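Local coordinates for oligopeptide-binding protein oppA (Lactococcus lactis, PDB 3DRF) that captures extracellular oligopeptides in a large cavity that closes like a Venus flytrap, as the binding protein of the OppABCDF peptide uptake transporter, at residues 262-265 against 266-270. Residues are numbered along the deposited sequence; the frame is centred on the assembly and turned at random.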
loop_
_atom_site.group_PDB
_atom_site.type_symbol
_atom_site.label_atom_id
_atom_site.label_comp_id
_atom_site.label_asym_id
_atom_site.label_seq_id
_atom_site.Cartn_x
_atom_site.Cartn_y
_atom_site.Cartn_z
ATOM N N LYS A 262 2.416 21.834 10.718
ATOM C CA LYS A 262 1.233 22.658 10.992
ATOM C C LYS A 262 0.064 21.896 11.642
ATOM O O LYS A 262 -0.909 22.461 11.960
ATOM C CB LYS A 262 0.776 23.410 9.733
ATOM C CG LYS A 262 1.833 24.447 9.245
ATOM C CD LYS A 262 1.437 25.165 7.980
ATOM C CE LYS A 262 2.453 26.255 7.667
ATOM N NZ LYS A 262 2.286 27.255 8.727
ATOM N N SER A 263 0.218 20.599 11.816
ATOM C CA SER A 263 -0.908 19.761 12.259
ATOM C C SER A 263 -1.422 20.030 13.693
ATOM O O SER A 263 -2.576 20.158 13.883
ATOM C CB SER A 263 -0.570 18.266 12.118
ATOM O OG SER A 263 -0.533 17.900 10.735
ATOM N N VAL A 264 -0.529 20.057 14.661
ATOM C CA VAL A 264 -0.949 20.270 16.056
ATOM C C VAL A 264 -1.646 21.657 16.227
ATOM O O VAL A 264 -2.628 21.759 16.841
ATOM C CB VAL A 264 0.259 20.048 17.063
ATOM C CG1 VAL A 264 -0.150 20.483 18.468
ATOM C CG2 VAL A 264 0.677 18.582 17.014
ATOM N N ALA A 265 -1.082 22.677 15.620
ATOM C CA ALA A 265 -1.641 24.030 15.692
ATOM C C ALA A 265 -3.040 24.018 15.035
ATOM O O ALA A 265 -3.909 24.703 15.464
ATOM C CB ALA A 265 -0.706 25.031 14.940
ATOM N N ALA A 266 -3.217 23.239 13.972
ATOM C CA ALA A 266 -4.537 23.125 13.321
ATOM C C ALA A 266 -5.574 22.510 14.233
ATOM O O ALA A 266 -6.694 22.898 14.210
ATOM C CB ALA A 266 -4.423 22.308 11.994
ATOM N N LEU A 267 -5.176 21.559 15.052
ATOM C CA LEU A 267 -6.071 21.034 16.051
ATOM C C LEU A 267 -6.324 22.046 17.177
ATOM O O LEU A 267 -7.433 22.185 17.585
ATOM C CB LEU A 267 -5.510 19.740 16.666
ATOM C CG LEU A 267 -5.317 18.563 15.674
ATOM C CD1 LEU A 267 -4.442 17.452 16.345
ATOM C CD2 LEU A 267 -6.694 18.010 15.290
ATOM N N SER A 268 -5.295 22.749 17.626
ATOM C CA SER A 268 -5.466 23.732 18.691
ATOM C C SER A 268 -6.429 24.867 18.265
ATOM O O SER A 268 -7.123 25.392 19.055
ATOM C CB SER A 268 -4.104 24.289 19.123
ATOM O OG SER A 268 -3.286 23.275 19.619
ATOM N N SER A 269 -6.424 25.206 17.004
ATOM C CA SER A 269 -7.267 26.309 16.498
ATOM C C SER A 269 -8.620 25.805 15.929
ATOM O O SER A 269 -9.389 26.563 15.419
ATOM C CB SER A 269 -6.497 27.048 15.428
ATOM O OG SER A 269 -6.432 26.325 14.212
ATOM N N SER A 270 -8.861 24.502 16.001
ATOM C CA SER A 270 -10.100 23.884 15.447
ATOM C C SER A 270 -10.256 24.061 13.948
ATOM O O SER A 270 -11.353 24.092 13.445
ATOM C CB SER A 270 -11.344 24.425 16.182
ATOM O OG SER A 270 -11.438 23.923 17.472
#
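Ser268 lies one helical turn after Val264 and meets its carbonyl with two groups. Ser268 N donates to Val264 O at 3.0 Å, close to straight at 160° and in the carbonyl plane. Ser268 OG stands 3.2 Å from the same Val264 O. Its chi1 of -61° sets OG beside its own N, facing back along the helix. The hydroxyl may give a second bond to this oxygen, though another acceptor competes for its proton. The neighbouring i to i+4 bonds are less well aligned. Ala266 N reaches Lys262 O and Leu267 N reaches Ser263 O, each with the donor tilted out of the carbonyl plane. Ser269 N closes the last of them on Ala265 O at 3.0 Å, bent to 143°.

The helix brings CB of Ala266 to 3.4 Å from Ser263 O. The branch carbon CG of Leu267 lies alongside that same Ser263 O at 3.6 Å. Ser269 OG sits between its own N and carbonyl carbon. From there it faces the turn before it, with a weak and unsettled bond to Ala266 O.

The buried side of the helix is held from outside. Ser263 OG bonds to Ser259 O and Gln40 NE2, which ties the first turn to the preceding loop and to strand 34-40. Leu267 packs on Val286 of helix 283-287 and on Pro547 of strand 536-549.

At the far end Ser270 takes a positive phi, and Ser270 N bonds to Leu267 O at 3.1 Å. The positive phi and this backward bond mark a Schellman motif. It ends the short helix 263-268, the helix of a beta-alpha-beta crossover from strand 252-258 to the parallel strand 274-276, with strand 34-40 between them in the mixed sheet of this solute-binding protein.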